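Local coordinates for protein acetaldehyde dehydrogenase (Acetylating) (Geobacillus thermoglucosidasius, PDB 5J78) that probably catalyses the reversible NAD- and coenzyme A-dependent conversion of acetaldehyde to acetyl-CoA, as an acetylating member of the aldehyde dehydrogenase family, at residues Met79-Thr84 against Ser168-Cys172; Pro143-Val147 against Cys172-Ala177; Ile248-Ile254 against Ser284-Val289; Leu260-Lys265 against Glu276-Leu280. All coordinates share one frame; numbering follows the deposited sequence.

Interaction 1: Met79-Thr84 against Ser168-Cys172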
loop_
_atom_site.group_PDB
_atom_site.type_symbol
_atom_site.label_atom_id
_atom_site.label_comp_id
_atom_site.label_asym_id
_atom_site.label_seq_id
_atom_site.Cartn_x
_atom_site.Cartn_y
_atom_site.Cartn_z
ATOM N N MET A 79 -33.568 3.759 -20.905
ATOM C CA MET A 79 -32.632 2.786 -20.347
ATOM C C MET A 79 -32.097 3.214 -18.981
ATOM O O MET A 79 -31.992 2.399 -18.062
ATOM C CB MET A 79 -31.461 2.552 -21.304
ATOM C CG MET A 79 -31.814 1.763 -22.544
ATOM S SD MET A 79 -30.370 1.508 -23.602
ATOM C CE MET A 79 -29.514 0.281 -22.621
ATOM N N ALA A 80 -31.802 4.500 -18.825
ATOM C CA ALA A 80 -31.176 4.975 -17.597
ATOM C C ALA A 80 -32.169 4.971 -16.431
ATOM O O ALA A 80 -31.832 4.547 -15.314
ATOM C CB ALA A 80 -30.580 6.379 -17.811
ATOM N N VAL A 81 -33.400 5.413 -16.682
ATOM C CA VAL A 81 -34.422 5.382 -15.637
ATOM C C VAL A 81 -34.685 3.943 -15.183
ATOM O O VAL A 81 -34.759 3.679 -13.976
ATOM C CB VAL A 81 -35.768 6.027 -16.077
ATOM C CG1 VAL A 81 -36.810 5.880 -14.950
ATOM C CG2 VAL A 81 -35.601 7.482 -16.421
ATOM N N GLU A 82 -34.827 3.014 -16.127
ATOM C CA GLU A 82 -35.233 1.661 -15.769
ATOM C C GLU A 82 -34.099 0.941 -15.052
ATOM O O GLU A 82 -34.335 0.177 -14.122
ATOM C CB GLU A 82 -35.665 0.863 -17.002
ATOM C CG GLU A 82 -36.835 1.471 -17.770
ATOM C CD GLU A 82 -38.202 1.222 -17.118
ATOM O OE1 GLU A 82 -38.264 0.736 -15.969
ATOM O OE2 GLU A 82 -39.229 1.521 -17.768
ATOM N N GLU A 83 -32.861 1.191 -15.464
ATOM C CA GLU A 83 -31.762 0.420 -14.918
ATOM C C GLU A 83 -31.399 0.956 -13.534
ATOM O O GLU A 83 -31.152 0.174 -12.612
ATOM C CB GLU A 83 -30.553 0.436 -15.874
ATOM C CG GLU A 83 -29.338 -0.321 -15.333
ATOM C CD GLU A 83 -28.124 -0.302 -16.285
ATOM O OE1 GLU A 83 -28.062 0.575 -17.179
ATOM O OE2 GLU A 83 -27.230 -1.179 -16.141
ATOM N N THR A 84 -31.396 2.279 -13.373
ATOM C CA THR A 84 -30.958 2.877 -12.113
ATOM C C THR A 84 -32.088 3.127 -11.118
ATOM O O THR A 84 -31.838 3.217 -9.917
ATOM C CB THR A 84 -30.238 4.234 -12.328
ATOM O OG1 THR A 84 -31.177 5.209 -12.796
ATOM C CG2 THR A 84 -29.072 4.102 -13.306
ATOM N N SER A 168 -24.336 0.285 -11.180
ATOM C CA SER A 168 -25.796 0.309 -11.273
ATOM C C SER A 168 -26.303 0.966 -12.578
ATOM O O SER A 168 -27.524 1.059 -12.811
ATOM C CB SER A 168 -26.389 1.026 -10.056
ATOM O OG SER A 168 -26.190 2.417 -10.146
ATOM N N ALA A 169 -25.370 1.402 -13.427
ATOM C CA ALA A 169 -25.707 2.032 -14.704
ATOM C C ALA A 169 -24.862 1.491 -15.868
ATOM O O ALA A 169 -24.694 2.167 -16.888
ATOM C CB ALA A 169 -25.544 3.568 -14.590
ATOM N N ALA A 170 -24.349 0.270 -15.738
ATOM C CA ALA A 170 -23.435 -0.269 -16.758
ATOM C C ALA A 170 -24.034 -0.391 -18.163
ATOM O O ALA A 170 -23.386 -0.036 -19.153
ATOM C CB ALA A 170 -22.910 -1.607 -16.317
ATOM N N LYS A 171 -25.272 -0.857 -18.268
ATOM C CA LYS A 171 -25.870 -1.069 -19.587
ATOM C C LYS A 171 -26.226 0.230 -20.323
ATOM O O LYS A 171 -25.937 0.368 -21.503
ATOM C CB LYS A 171 -27.122 -1.935 -19.460
ATOM C CG LYS A 171 -26.829 -3.392 -19.136
ATOM C CD LYS A 171 -28.092 -4.118 -18.755
ATOM C CE LYS A 171 -27.799 -5.537 -18.310
ATOM N NZ LYS A 171 -28.355 -5.795 -16.954
ATOM N N CYS A 172 -26.850 1.187 -19.649
ATOM C CA CYS A 172 -27.196 2.421 -20.350
ATOM C C CYS A 172 -25.925 3.235 -20.698
ATOM O O CYS A 172 -25.860 3.867 -21.756
ATOM C CB CYS A 172 -28.178 3.252 -19.531
ATOM S SG CYS A 172 -27.543 3.880 -17.997
HETATM O O HOH W 1 -29.173 2.285 -8.679
#
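Glu83 holds its chain fully extended, with CG anti to the backbone N (chi1 178°), and this straight arm carries the carboxylate from helix 55-84 to the backbone of Lys171 and Cys172. Each oxygen takes one N-H with its syn lone pair: OE1 accepts from Cys172 N at 2.8 Å, OE2 from Lys171 N at 2.9 Å. These two bonds, both nearly straight, hold the carboxylate against rotation about its last bond. Glutamate suits the place because the first turn of a helix has N-H groups without backbone acceptors, and the helix end would probably stabilise the negative charge further. Lys171 lays CB against OE2 of Glu83, 3.4 Å away, while its ammonium stays too far off for a salt bridge.

Beside this polar grip, Cys172 turns SG between its own N and carbonyl carbon (chi1 65°), which sets the sulfur 3.9 Å from Ala80 CB; Met79 CB meets Cys172 CB at 3.8 Å. At the other end, Thr84 sends its hydroxyl back to Ala80 O and presents CG2 to Ala169 CB, 3.8 Å away. The arrangement is a carboxylate bound at a helix N-terminus, just after Ala169 at the N-cap position, in what is probably the Rossmann-like coenzyme domain of the aldehyde dehydrogenase fold.

Interaction 2: Pro143-Val147 against Cys172-Ala177. With ACT (acetate ion), chain I.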
loop_
_atom_site.group_PDB
_atom_site.type_symbol
_atom_site.label_atom_id
_atom_site.label_comp_id
_atom_site.label_asym_id
_atom_site.label_seq_id
_atom_site.Cartn_x
_atom_site.Cartn_y
_atom_site.Cartn_z
ATOM N N PRO A 143 -25.900 9.137 -16.172
ATOM C CA PRO A 143 -25.069 8.174 -16.901
ATOM C C PRO A 143 -24.923 8.489 -18.396
ATOM O O PRO A 143 -23.810 8.604 -18.877
ATOM C CB PRO A 143 -25.801 6.849 -16.705
ATOM C CG PRO A 143 -27.193 7.225 -16.233
ATOM C CD PRO A 143 -27.086 8.518 -15.561
ATOM N N THR A 144 -26.025 8.664 -19.115
ATOM C CA THR A 144 -25.945 8.723 -20.573
ATOM C C THR A 144 -25.582 10.129 -21.051
ATOM O O THR A 144 -24.820 10.286 -21.996
ATOM C CB THR A 144 -27.262 8.248 -21.200
ATOM O OG1 THR A 144 -28.322 9.122 -20.789
ATOM C CG2 THR A 144 -27.581 6.826 -20.732
ATOM N N SER A 145 -26.073 11.152 -20.358
ATOM C CA SER A 145 -25.765 12.526 -20.739
ATOM C C SER A 145 -24.288 12.863 -20.549
ATOM O O SER A 145 -23.728 13.636 -21.344
ATOM C CB SER A 145 -26.606 13.528 -19.953
ATOM O OG SER A 145 -26.496 13.346 -18.558
ATOM N N THR A 146 -23.662 12.276 -19.524
ATOM C CA THR A 146 -22.240 12.536 -19.231
ATOM C C THR A 146 -21.349 11.867 -20.288
ATOM O O THR A 146 -20.276 12.382 -20.659
ATOM C CB THR A 146 -21.842 12.046 -17.818
ATOM O OG1 THR A 146 -22.672 12.672 -16.826
ATOM C CG2 THR A 146 -20.374 12.398 -17.497
ATOM N N VAL A 147 -21.792 10.713 -20.763
ATOM C CA VAL A 147 -21.104 10.012 -21.829
ATOM C C VAL A 147 -21.136 10.843 -23.093
ATOM O O VAL A 147 -20.108 10.982 -23.782
ATOM C CB VAL A 147 -21.727 8.632 -22.119
ATOM C CG1 VAL A 147 -21.267 8.098 -23.463
ATOM C CG2 VAL A 147 -21.390 7.666 -21.011
ATOM N N CYS A 172 -26.850 1.187 -19.649
ATOM C CA CYS A 172 -27.196 2.421 -20.350
ATOM C C CYS A 172 -25.925 3.235 -20.698
ATOM O O CYS A 172 -25.860 3.867 -21.756
ATOM C CB CYS A 172 -28.178 3.252 -19.531
ATOM S SG CYS A 172 -27.543 3.880 -17.997
ATOM N N THR A 173 -24.916 3.196 -19.827
ATOM C CA THR A 173 -23.635 3.881 -20.091
ATOM C C THR A 173 -22.940 3.275 -21.329
ATOM O O THR A 173 -22.529 3.995 -22.239
ATOM C CB THR A 173 -22.682 3.819 -18.843
ATOM O OG1 THR A 173 -23.354 4.355 -17.696
ATOM C CG2 THR A 173 -21.400 4.644 -19.069
ATOM N N ALA A 174 -22.819 1.954 -21.366
ATOM C CA ALA A 174 -22.231 1.291 -22.518
ATOM C C ALA A 174 -23.039 1.536 -23.800
ATOM O O ALA A 174 -22.453 1.669 -24.868
ATOM C CB ALA A 174 -22.091 -0.204 -22.248
ATOM N N GLU A 175 -24.366 1.609 -23.717
ATOM C CA GLU A 175 -25.175 1.841 -24.922
ATOM C C GLU A 175 -24.922 3.255 -25.449
ATOM O O GLU A 175 -24.806 3.461 -26.661
ATOM C CB GLU A 175 -26.681 1.610 -24.642
ATOM C CG GLU A 175 -27.654 1.910 -25.825
ATOM C CD GLU A 175 -27.365 1.135 -27.117
ATOM O OE1 GLU A 175 -26.616 0.136 -27.102
ATOM O OE2 GLU A 175 -27.907 1.531 -28.172
ATOM N N ALA A 176 -24.788 4.219 -24.540
ATOM C CA ALA A 176 -24.497 5.590 -24.935
ATOM C C ALA A 176 -23.137 5.681 -25.633
ATOM O O ALA A 176 -23.002 6.355 -26.651
ATOM C CB ALA A 176 -24.543 6.508 -23.728
ATOM N N ALA A 177 -22.133 4.996 -25.095
ATOM C CA ALA A 177 -20.826 4.933 -25.751
ATOM C C ALA A 177 -20.875 4.248 -27.142
ATOM O O ALA A 177 -20.235 4.709 -28.089
ATOM C CB ALA A 177 -19.824 4.210 -24.843
HETATM C C ACT I . -29.074 10.955 -17.761
HETATM O O ACT I . -29.437 11.002 -16.571
HETATM O OXT ACT I . -27.898 11.172 -18.004
HETATM C CH3 ACT I . -30.036 10.695 -18.876
#
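Val147 and Thr173 form the tight part of this buried helix pair, their methyls CG2 and CG2 meeting at 3.6 Å where the two side chains cross at a slant. With chi1 at 164°, Val147 CG1 is carried away from the backbone N and over Ala176 CB, 3.7 Å off. Alanine and the beta-branched residues are compact enough for the helix axes to approach to 8.4 Å, crossing at -30°. Toward the start of helix 143-156 the Pro143 ring sets CB 3.7 Å from Cys172 SG, and Thr144 puts CG2 3.8 Å from Cys172 CB while its hydroxyl binds Asn96.

The contact is buried throughout; side chains are merely more widely spaced toward Ala177 and where Thr144 CB stays 4.1 Å from Ala176 CB. With an alanine here in place of Thr144, Asn96 would probably lose its hydroxyl partner and a gap would open beside Cys172. Facing away from the second helix, Ser145 gives both OG (2.6 Å) and N (3.0 Å) to acetate OXT, with Lys92 and Lys95 also binding the ion. The chemistry is thus divided: apolar packing joins the helices, whereas the polar groups at the helix start hold an anion, probably from the crystallisation liquor.

Interaction 3: Ile248-Ile254 against Ser284-Val289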
loop_
_atom_site.group_PDB
_atom_site.type_symbol
_atom_site.label_atom_id
_atom_site.label_comp_id
_atom_site.label_asym_id
_atom_site.label_seq_id
_atom_site.Cartn_x
_atom_site.Cartn_y
_atom_site.Cartn_z
ATOM N N ILE A 248 -33.307 33.723 -1.008
ATOM C CA ILE A 248 -34.363 34.560 -1.582
ATOM C C ILE A 248 -34.428 35.830 -0.742
ATOM O O ILE A 248 -34.873 35.818 0.402
ATOM C CB ILE A 248 -35.754 33.873 -1.628
ATOM C CG1 ILE A 248 -35.660 32.496 -2.293
ATOM C CG2 ILE A 248 -36.756 34.760 -2.405
ATOM C CD1 ILE A 248 -36.960 31.676 -2.263
ATOM N N HIS A 249 -33.946 36.915 -1.328
ATOM C CA HIS A 249 -33.910 38.220 -0.676
ATOM C C HIS A 249 -35.276 38.903 -0.822
ATOM O O HIS A 249 -35.995 38.646 -1.793
ATOM C CB HIS A 249 -32.800 39.059 -1.306
ATOM C CG HIS A 249 -32.750 40.476 -0.838
ATOM N ND1 HIS A 249 -33.089 41.535 -1.655
ATOM C CD2 HIS A 249 -32.365 41.015 0.342
ATOM C CE1 HIS A 249 -32.938 42.664 -0.987
ATOM N NE2 HIS A 249 -32.490 42.378 0.222
ATOM N N GLU A 250 -35.624 39.775 0.126
ATOM C CA GLU A 250 -36.938 40.434 0.135
ATOM C C GLU A 250 -37.242 41.164 -1.171
ATOM O O GLU A 250 -38.404 41.403 -1.502
ATOM C CB GLU A 250 -37.028 41.407 1.311
ATOM C CG GLU A 250 -36.413 42.772 1.055
ATOM C CD GLU A 250 -36.248 43.602 2.328
ATOM O OE1 GLU A 250 -35.994 44.820 2.212
ATOM O OE2 GLU A 250 -36.367 43.042 3.442
ATOM N N SER A 251 -36.201 41.506 -1.923
ATOM C CA SER A 251 -36.382 42.218 -3.189
ATOM C C SER A 251 -36.790 41.308 -4.351
ATOM O O SER A 251 -37.013 41.792 -5.455
ATOM C CB SER A 251 -35.096 42.957 -3.569
ATOM O OG SER A 251 -34.026 42.051 -3.785
ATOM N N ALA A 252 -36.876 39.998 -4.114
ATOM C CA ALA A 252 -37.150 39.040 -5.200
ATOM C C ALA A 252 -38.564 39.098 -5.756
ATOM O O ALA A 252 -39.526 39.255 -5.001
ATOM C CB ALA A 252 -36.881 37.627 -4.721
ATOM N N ASN A 253 -38.680 38.942 -7.073
ATOM C CA ASN A 253 -39.936 38.509 -7.702
ATOM C C ASN A 253 -40.279 37.081 -7.221
ATOM O O ASN A 253 -39.757 36.104 -7.764
ATOM C CB ASN A 253 -39.796 38.559 -9.233
ATOM C CG ASN A 253 -41.096 38.216 -9.975
ATOM O OD1 ASN A 253 -41.960 37.491 -9.468
ATOM N ND2 ASN A 253 -41.222 38.730 -11.201
ATOM N N ILE A 254 -41.141 36.964 -6.211
ATOM C CA ILE A 254 -41.309 35.698 -5.484
ATOM C C ILE A 254 -41.918 34.586 -6.343
ATOM O O ILE A 254 -41.473 33.435 -6.296
ATOM C CB ILE A 254 -42.172 35.905 -4.219
ATOM C CG1 ILE A 254 -41.414 36.807 -3.238
ATOM C CG2 ILE A 254 -42.528 34.557 -3.552
ATOM C CD1 ILE A 254 -42.212 37.264 -2.050
ATOM N N SER A 284 -39.149 38.790 6.256
ATOM C CA SER A 284 -40.127 39.736 5.775
ATOM C C SER A 284 -40.999 39.222 4.626
ATOM O O SER A 284 -42.059 39.793 4.375
ATOM C CB SER A 284 -39.423 41.018 5.334
ATOM O OG SER A 284 -38.466 40.753 4.330
ATOM N N ILE A 285 -40.564 38.171 3.926
ATOM C CA ILE A 285 -41.340 37.621 2.804
ATOM C C ILE A 285 -41.586 36.122 2.973
ATOM O O ILE A 285 -42.031 35.447 2.051
ATOM C CB ILE A 285 -40.652 37.860 1.446
ATOM C CG1 ILE A 285 -39.242 37.238 1.426
ATOM C CG2 ILE A 285 -40.607 39.354 1.134
ATOM C CD1 ILE A 285 -38.729 36.892 0.028
ATOM N N LYS A 286 -41.307 35.617 4.165
ATOM C CA LYS A 286 -41.495 34.209 4.473
ATOM C C LYS A 286 -42.903 33.709 4.089
ATOM O O LYS A 286 -43.051 32.805 3.249
ATOM C CB LYS A 286 -41.233 33.993 5.961
ATOM C CG LYS A 286 -41.505 32.586 6.470
ATOM C CD LYS A 286 -42.781 32.533 7.284
ATOM C CE LYS A 286 -42.798 31.347 8.258
ATOM N NZ LYS A 286 -43.080 30.047 7.592
ATOM N N GLU A 287 -43.931 34.321 4.668
ATOM C CA GLU A 287 -45.297 33.858 4.469
ATOM C C GLU A 287 -45.693 33.867 2.988
ATOM O O GLU A 287 -46.359 32.936 2.527
ATOM C CB GLU A 287 -46.276 34.710 5.295
ATOM C CG GLU A 287 -47.737 34.491 4.935
ATOM C CD GLU A 287 -48.710 35.146 5.920
ATOM O OE1 GLU A 287 -48.263 35.748 6.927
ATOM O OE2 GLU A 287 -49.930 35.048 5.678
ATOM N N LYS A 288 -45.289 34.894 2.240
ATOM C CA LYS A 288 -45.566 34.910 0.799
ATOM C C LYS A 288 -44.843 33.766 0.072
ATOM O O LYS A 288 -45.384 33.164 -0.860
ATOM C CB LYS A 288 -45.150 36.229 0.155
ATOM C CG LYS A 288 -45.910 37.458 0.581
ATOM C CD LYS A 288 -45.818 38.509 -0.529
ATOM C CE LYS A 288 -46.221 39.896 -0.062
ATOM N NZ LYS A 288 -45.255 40.409 0.950
ATOM N N VAL A 289 -43.620 33.467 0.504
ATOM C CA VAL A 289 -42.799 32.470 -0.179
ATOM C C VAL A 289 -43.408 31.088 0.059
ATOM O O VAL A 289 -43.612 30.310 -0.883
ATOM C CB VAL A 289 -41.309 32.536 0.304
ATOM C CG1 VAL A 289 -40.514 31.355 -0.183
ATOM C CG2 VAL A 289 -40.643 33.798 -0.208
#
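The carboxylate of Glu250 is met by Ser284, whose OG donates to OE2 at 3.2 Å from the anti side, 29° out of the carboxylate plane. A second flat group stands behind it: CG of the same glutamate lies 3.9 Å above one face of the His249 ring, displaced toward the rim. Both groups belong to a type I beta turn from His249 to Ala252, closed by Ala252 N on His249 O; Glu250 and Ser284 are exposed, and their polar groups suit the solvent side. The off-plane bond between them is probably a modest tie.

Below the polar pair the contact is apolar. Ile285 places CG1 between its backbone N and carbonyl carbon (chi1 58°), a less common rotamer that turns the chain toward the turn and brings CD1 to Ile248 CG2 at 3.8 Å. Ile254 slides past Ile285 in the opposite direction, its CD1 3.9 Å from Ile285 CB, and the same methyl lies across Lys288 CB at 3.8 Å. At about a right angle to Val289, Ile254 also sets CG2 3.9 Å from Val289 CG2. Ile248 CD1 meets Val289 CG1 tip to tip at 4.1 Å. The branched Ile248, Ile254, Ile285 and Val289 offer methyls in several directions, which lets each meet at least two partners.

Ile248 ends strand 244-248 and Ile254 begins helix 254-265, just after Asn253 at the N-cap. Helix 286-295 follows neighbouring strand 276-282, and Val289 goes on to touch Val281 and Phe370 of that parallel sheet.

Interaction 4: Leu260-Lys265 against Glu276-Leu280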
loop_
_atom_site.group_PDB
_atom_site.type_symbol
_atom_site.label_atom_id
_atom_site.label_comp_id
_atom_site.label_asym_id
_atom_site.label_seq_id
_atom_site.Cartn_x
_atom_site.Cartn_y
_atom_site.Cartn_z
ATOM N N LEU A 260 -38.618 29.114 -10.802
ATOM C CA LEU A 260 -37.288 28.717 -11.258
ATOM C C LEU A 260 -36.726 27.623 -10.341
ATOM O O LEU A 260 -36.144 26.642 -10.823
ATOM C CB LEU A 260 -36.338 29.928 -11.313
ATOM C CG LEU A 260 -36.652 30.960 -12.400
ATOM C CD1 LEU A 260 -36.023 32.327 -12.105
ATOM C CD2 LEU A 260 -36.228 30.455 -13.761
ATOM N N ILE A 261 -36.942 27.778 -9.033
ATOM C CA ILE A 261 -36.422 26.840 -8.037
ATOM C C ILE A 261 -37.085 25.463 -8.143
ATOM O O ILE A 261 -36.410 24.433 -8.077
ATOM C CB ILE A 261 -36.611 27.389 -6.609
ATOM C CG1 ILE A 261 -35.623 28.535 -6.346
ATOM C CG2 ILE A 261 -36.382 26.298 -5.575
ATOM C CD1 ILE A 261 -35.981 29.378 -5.115
ATOM N N ILE A 262 -38.402 25.436 -8.329
ATOM C CA ILE A 262 -39.119 24.162 -8.383
ATOM C C ILE A 262 -38.777 23.437 -9.671
ATOM O O ILE A 262 -38.554 22.225 -9.672
ATOM C CB ILE A 262 -40.657 24.360 -8.258
ATOM C CG1 ILE A 262 -41.010 24.697 -6.815
ATOM C CG2 ILE A 262 -41.400 23.106 -8.682
ATOM C CD1 ILE A 262 -42.506 25.087 -6.583
ATOM N N GLN A 263 -38.708 24.173 -10.770
ATOM C CA GLN A 263 -38.326 23.549 -12.023
ATOM C C GLN A 263 -36.924 22.911 -11.917
ATOM O O GLN A 263 -36.698 21.796 -12.388
ATOM C CB GLN A 263 -38.355 24.562 -13.170
ATOM C CG GLN A 263 -38.255 23.889 -14.542
ATOM C CD GLN A 263 -38.113 24.871 -15.698
ATOM O OE1 GLN A 263 -38.001 26.087 -15.504
ATOM N NE2 GLN A 263 -38.104 24.337 -16.910
ATOM N N SER A 264 -35.999 23.627 -11.291
ATOM C CA SER A 264 -34.622 23.164 -11.147
ATOM C C SER A 264 -34.517 22.004 -10.162
ATOM O O SER A 264 -33.841 21.007 -10.437
ATOM C CB SER A 264 -33.716 24.324 -10.691
ATOM O OG SER A 264 -32.471 23.853 -10.220
ATOM N N LYS A 265 -35.178 22.144 -9.012
ATOM C CA LYS A 265 -35.087 21.154 -7.933
ATOM C C LYS A 265 -35.693 19.810 -8.315
ATOM O O LYS A 265 -35.144 18.756 -7.989
ATOM C CB LYS A 265 -35.766 21.692 -6.669
ATOM C CG LYS A 265 -35.870 20.712 -5.510
ATOM C CD LYS A 265 -34.525 20.102 -5.159
ATOM C CE LYS A 265 -34.530 19.581 -3.773
ATOM N NZ LYS A 265 -33.222 18.929 -3.451
ATOM N N GLU A 276 -30.824 22.714 -6.090
ATOM C CA GLU A 276 -31.037 23.382 -4.807
ATOM C C GLU A 276 -31.198 22.350 -3.696
ATOM O O GLU A 276 -31.769 21.295 -3.935
ATOM C CB GLU A 276 -32.262 24.281 -4.888
ATOM C CG GLU A 276 -32.130 25.403 -5.885
ATOM C CD GLU A 276 -32.521 25.048 -7.317
ATOM O OE1 GLU A 276 -32.615 23.851 -7.672
ATOM O OE2 GLU A 276 -32.718 26.002 -8.105
ATOM N N GLN A 277 -30.666 22.630 -2.505
ATOM C CA GLN A 277 -30.839 21.744 -1.343
ATOM C C GLN A 277 -31.451 22.448 -0.126
ATOM O O GLN A 277 -32.088 21.809 0.719
ATOM C CB GLN A 277 -29.510 21.125 -0.945
ATOM C CG GLN A 277 -28.882 20.303 -2.048
ATOM C CD GLN A 277 -29.704 19.083 -2.426
ATOM O OE1 GLN A 277 -30.535 18.612 -1.645
ATOM N NE2 GLN A 277 -29.455 18.546 -3.621
ATOM N N ALA A 278 -31.283 23.760 -0.046
ATOM C CA ALA A 278 -31.800 24.524 1.080
ATOM C C ALA A 278 -32.134 25.915 0.600
ATOM O O ALA A 278 -31.384 26.503 -0.172
ATOM C CB ALA A 278 -30.792 24.573 2.227
ATOM N N LEU A 279 -33.290 26.422 1.018
ATOM C CA LEU A 279 -33.645 27.802 0.742
ATOM C C LEU A 279 -33.413 28.607 2.004
ATOM O O LEU A 279 -33.720 28.147 3.100
ATOM C CB LEU A 279 -35.095 27.941 0.291
ATOM C CG LEU A 279 -35.522 27.178 -0.954
ATOM C CD1 LEU A 279 -36.984 27.523 -1.240
ATOM C CD2 LEU A 279 -34.639 27.516 -2.139
ATOM N N LEU A 280 -32.854 29.798 1.831
ATOM C CA LEU A 280 -32.659 30.755 2.917
ATOM C C LEU A 280 -33.557 31.941 2.589
ATOM O O LEU A 280 -33.393 32.556 1.533
ATOM C CB LEU A 280 -31.188 31.177 3.026
ATOM C CG LEU A 280 -30.154 30.091 2.725
ATOM C CD1 LEU A 280 -28.779 30.719 2.743
ATOM C CD2 LEU A 280 -30.223 28.935 3.715
HETATM O O HOH W 2 -31.516 17.480 -5.333
#
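Lys265 can be followed outward from the end of its helix over the backbone of Glu276. Its CB lies 3.9 Å from Glu276 OE1; a bend at chi2 (53°) then turns the chain over the backbone of Glu276, where CD and then CE pass Glu276 O at 3.2 and 3.3 Å. The ammonium NZ ends 2.8 Å from that same carbonyl oxygen, approaching in the carbonyl plane, and makes a weak bond to Gln277 OE1. A water joins NZ to Gln277 NE2, and Ser365 O also accepts from the ammonium, so this buried charge is surrounded by oxygens.

Glu276 reaches back toward the helix, its OE1 taking the hydroxyl of Ser264 at 2.6 Å on the syn side, 17° from the carboxylate plane, while OE2 accepts from Thr424 N. Replacing Glu276 by a leucine would probably leave Ser264 OG and Thr424 N without their acceptor in a buried place. Farther along, Ile261 of the helix and Leu279 of the strand meet tip to tip, CD1 to CD2 at 3.8 Å, apolar groups that suit the buried helix-sheet interface.

Helix 254-265 packs here in a beta-alpha-beta crossover, linking strand 244-248 to its parallel neighbour 276-282, whose other flank is strand 367-373.

How the interactions relate
The contacts form two pairs, one in each alpha/beta half of the chain. Interactions 1 and 2, with centres 9 Å apart, come first, share Cys172 and helix 170-186, and interlace along the sequence; helices 55-84 and 143-156 touch through Ala80 and Pro143. Interactions 3 and 4 follow, their centres about 14 Å apart, interaction 4 lying between the segments of interaction 3; both rest on strands 244-248 and 276-282 of the seven-stranded parallel sheet and touch where Ile248 CD1 packs on Ile261 CD1 of helix 254-265. About 40 Å separates the centres of interactions 2 and 3. In this family the halves are probably coenzyme-binding and catalytic domains; Cys273, modified to 3-sulfinoalanine, falls between the segments of interaction 4.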